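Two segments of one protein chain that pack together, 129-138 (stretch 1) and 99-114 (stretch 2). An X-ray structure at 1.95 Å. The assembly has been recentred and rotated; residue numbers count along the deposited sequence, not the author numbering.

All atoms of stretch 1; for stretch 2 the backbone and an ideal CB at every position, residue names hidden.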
# COMPACT_ATOMS: atom_id res chain seq x y z
N ARG A 129 17.95 3.50 2.12
CA ARG A 129 18.87 3.14 1.02
C ARG A 129 18.44 1.81 0.39
O ARG A 129 18.07 0.87 1.10
CB ARG A 129 20.31 3.04 1.57
CG ARG A 129 20.93 4.40 2.08
CD ARG A 129 22.38 4.24 2.72
NE ARG A 129 22.35 3.37 3.88
CZ ARG A 129 22.62 2.06 3.89
NH1 ARG A 129 23.09 1.43 2.82
NH2 ARG A 129 22.42 1.37 4.99
N MET A 130 18.48 1.75 -0.94
CA MET A 130 18.06 0.56 -1.69
C MET A 130 18.87 -0.65 -1.23
O MET A 130 18.30 -1.73 -1.03
CB MET A 130 18.18 0.80 -3.22
CG MET A 130 17.85 -0.41 -4.11
SD MET A 130 16.15 -0.90 -3.85
CE MET A 130 15.30 0.53 -4.55
N SER A 131 20.19 -0.52 -1.02
CA SER A 131 20.94 -1.71 -0.60
C SER A 131 20.50 -2.27 0.76
O SER A 131 20.62 -3.48 1.01
CB SER A 131 22.48 -1.53 -0.65
OG SER A 131 22.97 -1.09 0.57
N LYS A 132 19.95 -1.41 1.62
CA LYS A 132 19.41 -1.88 2.89
C LYS A 132 18.11 -2.66 2.70
O LYS A 132 17.91 -3.72 3.33
CB LYS A 132 19.25 -0.73 3.90
CG LYS A 132 18.77 -1.18 5.25
CD LYS A 132 18.88 -0.04 6.30
CE LYS A 132 18.52 -0.60 7.68
NZ LYS A 132 18.10 0.50 8.57
N MET A 133 17.22 -2.14 1.84
CA MET A 133 16.01 -2.90 1.47
C MET A 133 16.35 -4.23 0.83
O MET A 133 15.79 -5.28 1.22
CB MET A 133 15.14 -2.12 0.52
CG MET A 133 13.86 -2.88 0.15
SD MET A 133 12.73 -1.76 -0.68
CE MET A 133 11.36 -2.96 -1.04
N LEU A 134 17.29 -4.21 -0.12
CA LEU A 134 17.72 -5.45 -0.79
C LEU A 134 18.33 -6.47 0.16
O LEU A 134 18.19 -7.67 -0.07
CB LEU A 134 18.65 -5.17 -1.98
CG LEU A 134 17.99 -4.42 -3.13
CD1 LEU A 134 19.00 -4.14 -4.24
CD2 LEU A 134 16.75 -5.17 -3.69
N SER A 135 19.00 -6.02 1.23
CA SER A 135 19.57 -6.96 2.21
C SER A 135 18.48 -7.85 2.88
O SER A 135 18.77 -8.95 3.40
CB SER A 135 20.34 -6.23 3.30
OG SER A 135 19.45 -5.59 4.20
N ARG A 136 17.23 -7.37 2.85
CA ARG A 136 16.11 -8.11 3.41
C ARG A 136 15.61 -9.23 2.48
O ARG A 136 14.76 -10.03 2.86
CB ARG A 136 14.99 -7.15 3.87
CG ARG A 136 15.46 -6.25 5.07
CD ARG A 136 14.27 -5.54 5.81
NE ARG A 136 13.62 -4.61 4.90
CZ ARG A 136 13.94 -3.31 4.79
NH1 ARG A 136 14.90 -2.82 5.58
NH2 ARG A 136 13.29 -2.52 3.92
N LEU A 137 16.14 -9.28 1.27
CA LEU A 137 15.99 -10.47 0.41
C LEU A 137 16.67 -11.68 1.00
O LEU A 137 16.24 -12.83 0.75
CB LEU A 137 16.52 -10.22 -1.02
CG LEU A 137 15.77 -9.15 -1.85
CD1 LEU A 137 16.57 -8.84 -3.12
CD2 LEU A 137 14.34 -9.59 -2.22
N VAL A 138 17.72 -11.44 1.80
CA VAL A 138 18.56 -12.49 2.42
C VAL A 138 18.13 -12.65 3.86
O VAL A 138 18.00 -13.78 4.35
CB VAL A 138 20.09 -12.09 2.41
CG1 VAL A 138 20.97 -13.12 3.18
CG2 VAL A 138 20.59 -11.90 1.00
N UNK A 99 26.20 -7.85 -8.29
CA UNK A 99 25.73 -7.75 -9.68
C UNK A 99 24.62 -6.75 -9.98
O UNK A 99 24.61 -6.10 -11.05
CB UNK A 99 25.24 -9.13 -10.12
N UNK A 100 23.69 -6.61 -9.04
CA UNK A 100 22.45 -5.82 -9.19
C UNK A 100 22.65 -4.34 -9.56
O UNK A 100 23.51 -3.64 -9.01
CB UNK A 100 21.66 -5.89 -7.88
N UNK A 101 21.83 -3.86 -10.49
CA UNK A 101 21.83 -2.44 -10.82
C UNK A 101 20.76 -1.68 -10.03
O UNK A 101 19.64 -2.17 -9.87
CB UNK A 101 21.61 -2.25 -12.32
N UNK A 102 21.11 -0.48 -9.55
CA UNK A 102 20.16 0.41 -8.87
C UNK A 102 19.93 1.59 -9.78
O UNK A 102 20.90 2.13 -10.32
CB UNK A 102 20.67 0.86 -7.50
N UNK A 103 18.68 2.03 -9.90
CA UNK A 103 18.35 3.28 -10.58
C UNK A 103 17.85 4.32 -9.57
O UNK A 103 16.99 4.03 -8.71
CB UNK A 103 17.30 3.04 -11.66
N UNK A 104 18.42 5.52 -9.64
CA UNK A 104 18.09 6.58 -8.68
C UNK A 104 17.61 7.81 -9.39
O UNK A 104 18.15 8.17 -10.45
CB UNK A 104 19.30 6.92 -7.80
N UNK A 105 16.62 8.46 -8.80
CA UNK A 105 16.17 9.78 -9.24
C UNK A 105 15.93 10.66 -8.00
O UNK A 105 16.09 10.19 -6.87
CB UNK A 105 14.90 9.67 -10.09
N UNK A 106 15.52 11.91 -8.20
CA UNK A 106 15.27 12.82 -7.06
C UNK A 106 14.48 12.18 -5.90
O UNK A 106 14.88 12.29 -4.74
CB UNK A 106 14.51 14.05 -7.56
N UNK A 107 13.33 11.60 -6.22
CA UNK A 107 12.47 11.06 -5.16
C UNK A 107 12.25 9.54 -5.22
O UNK A 107 11.63 8.98 -4.31
CB UNK A 107 11.11 11.76 -5.22
N UNK A 108 12.72 8.89 -6.29
CA UNK A 108 12.44 7.47 -6.51
C UNK A 108 13.68 6.64 -6.82
O UNK A 108 14.48 7.02 -7.68
CB UNK A 108 11.44 7.32 -7.66
N UNK A 109 13.85 5.54 -6.07
CA UNK A 109 14.87 4.55 -6.35
C UNK A 109 14.22 3.22 -6.73
O UNK A 109 13.20 2.83 -6.18
CB UNK A 109 15.79 4.38 -5.14
N UNK A 110 14.80 2.54 -7.71
CA UNK A 110 14.20 1.33 -8.25
C UNK A 110 15.29 0.32 -8.48
O UNK A 110 16.38 0.65 -9.01
CB UNK A 110 13.43 1.61 -9.54
N UNK A 111 14.98 -0.92 -8.14
CA UNK A 111 15.82 -2.05 -8.47
C UNK A 111 14.97 -3.16 -9.02
O UNK A 111 13.81 -3.32 -8.60
CB UNK A 111 16.61 -2.53 -7.25
N UNK A 112 15.53 -3.95 -9.93
CA UNK A 112 14.86 -5.15 -10.41
C UNK A 112 15.84 -6.29 -10.10
O UNK A 112 16.62 -6.70 -10.95
CB UNK A 112 14.51 -5.07 -11.90
N UNK A 113 15.82 -6.78 -8.85
CA UNK A 113 16.92 -7.66 -8.45
C UNK A 113 16.86 -9.08 -9.02
O UNK A 113 17.80 -9.84 -8.83
CB UNK A 113 16.96 -7.75 -6.92
N UNK A 114 15.76 -9.42 -9.70
CA UNK A 114 15.59 -10.71 -10.38
C UNK A 114 14.44 -10.56 -11.34
O UNK A 114 13.64 -9.65 -11.19
CB UNK A 114 15.34 -11.85 -9.39

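Stretch 2 forms two strands, 101-104 and one that begins at 108, joined by a turn, and the helix of stretch 1 lies against one side of them, offering Met130, Leu134 and Leu137. Position 99 has a positive phi (98°), which by itself favours glycine, and nothing of stretch 1 lies near its ideal CB; it is Gly99. At position 100, CA-to-CB points toward the helix and the ideal CB is 4.8 Å from Leu134 CD1, so a medium apolar side chain would suit. Ile100 fills it, its CG2 4.1 Å from Leu134 CD1.

Position 101 points away, leaving the choice open to stretch 1; it is Thr101. Position 102 points toward the helix, with its ideal CB 4.6 Å from Met130 CG. Room remains alongside Met130, Ser131 and Leu134 for a long or flat side chain: leucine, methionine or an aromatic. Tyr102, with chi1 m, runs its ring along this surface. Met130 CG sits over one face, 3.8 Å from the ring centroid in a CH-pi contact, while Leu134 CD1 approaches CE1 of Tyr102 obliquely at 3.4 Å. The hydroxyl reaches the helix backbone region, Tyr102 OH lying 3.0 Å from Ser131 CB, without a hydrogen bond to stretch 1.

Position 103 points away and is Tyr103, whose backbone pairs with position 110. At 104 the CB points sideways, with nothing of stretch 1 close to it, but the free amide of Met130 at the start of the helix lies within range of a long side chain and a bridging water; a long polar or acidic side chain could reach toward it. Glu104 does so through a water, which donates to Glu104 OE2 (2.9 Å) and accepts from Met130 N (3.1 Å).

Positions 105 to 108 are out of reach of stretch 1, so many residues would do: Ser105, Glu106, His107 and Thr108. Within the turn, Ser105 OG donates to Thr108 O at 2.8 Å.

Position 109 points toward the helix start, its ideal CB 3.9 Å from Met130 CE; a small or medium side chain is plausible, polar or not. In Asp109, CB packs 4.0 Å from Met130 CE, and the carboxylate is bonded elsewhere in the structure. Position 110 points away and is Val110.

Position 111 is tight: its ideal CB is 3.8 Å from Met130 SD and 4.2 Å from Leu134 CD1, favouring alanine, serine or another small residue. Ser111 fits, its OG donating a weak bond to Thr101 O (3.3 Å). Position 112 points away: Ile112. Position 113 faces Leu134 and Leu137, suiting a compact apolar group; Pro113 places CG 3.7 Å from Leu134 CD2 and 4.0 Å from Leu137 CD1. Position 114, out of reach, is Ala114.

Stretch 2 (99-114) GITYYESEHTDVSIPA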
# COMPACT_ATOMS: atom_id res chain seq x y z
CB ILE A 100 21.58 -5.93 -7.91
CG1 ILE A 100 21.12 -7.38 -7.69
CG2 ILE A 100 20.34 -5.01 -7.97
CD1 ILE A 100 20.88 -7.74 -6.25
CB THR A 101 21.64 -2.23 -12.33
OG1 THR A 101 22.51 -3.13 -13.03
CG2 THR A 101 21.98 -0.80 -12.73
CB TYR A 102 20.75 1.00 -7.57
CG TYR A 102 21.08 0.03 -6.46
CD1 TYR A 102 21.08 -1.34 -6.67
CD2 TYR A 102 21.44 0.50 -5.20
CE1 TYR A 102 21.41 -2.22 -5.66
CE2 TYR A 102 21.77 -0.37 -4.18
CZ TYR A 102 21.75 -1.73 -4.42
OH TYR A 102 22.07 -2.61 -3.43
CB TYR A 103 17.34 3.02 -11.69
CG TYR A 103 17.80 1.95 -12.68
CD1 TYR A 103 18.62 2.28 -13.76
CD2 TYR A 103 17.44 0.61 -12.51
CE1 TYR A 103 19.05 1.31 -14.67
CE2 TYR A 103 17.86 -0.37 -13.42
CZ TYR A 103 18.66 -0.00 -14.50
OH TYR A 103 19.09 -0.95 -15.40
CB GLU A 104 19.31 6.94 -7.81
CG GLU A 104 19.91 5.73 -7.05
CD GLU A 104 20.83 6.12 -5.89
OE1 GLU A 104 21.68 7.03 -6.06
OE2 GLU A 104 20.69 5.51 -4.81
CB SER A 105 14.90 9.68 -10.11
OG SER A 105 13.80 9.09 -9.39
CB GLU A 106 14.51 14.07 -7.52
CG GLU A 106 14.41 15.15 -6.45
CD GLU A 106 15.77 15.77 -6.09
OE1 GLU A 106 16.78 15.52 -6.80
OE2 GLU A 106 15.83 16.53 -5.10
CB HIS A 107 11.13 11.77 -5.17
CG HIS A 107 11.21 13.19 -4.72
ND1 HIS A 107 11.62 13.56 -3.46
CD2 HIS A 107 10.93 14.35 -5.38
CE1 HIS A 107 11.61 14.88 -3.36
NE2 HIS A 107 11.19 15.38 -4.51
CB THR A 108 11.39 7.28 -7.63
OG1 THR A 108 10.28 8.14 -7.38
CG2 THR A 108 10.86 5.84 -7.65
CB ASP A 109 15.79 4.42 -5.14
CG ASP A 109 16.32 5.79 -4.69
OD1 ASP A 109 16.71 6.60 -5.59
OD2 ASP A 109 16.28 6.10 -3.48
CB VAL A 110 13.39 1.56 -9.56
CG1 VAL A 110 12.72 0.25 -10.03
CG2 VAL A 110 12.36 2.68 -9.41
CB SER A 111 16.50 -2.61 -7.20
OG SER A 111 17.53 -3.47 -7.65
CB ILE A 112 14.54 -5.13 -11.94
CG1 ILE A 112 13.87 -3.82 -12.37
CG2 ILE A 112 13.68 -6.35 -12.33
CD1 ILE A 112 12.51 -3.60 -11.82
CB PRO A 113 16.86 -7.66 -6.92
CG PRO A 113 15.51 -7.16 -6.56
CD PRO A 113 14.87 -6.51 -7.75
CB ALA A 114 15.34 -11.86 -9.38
O HOH W 1 19.62 4.17 -2.49
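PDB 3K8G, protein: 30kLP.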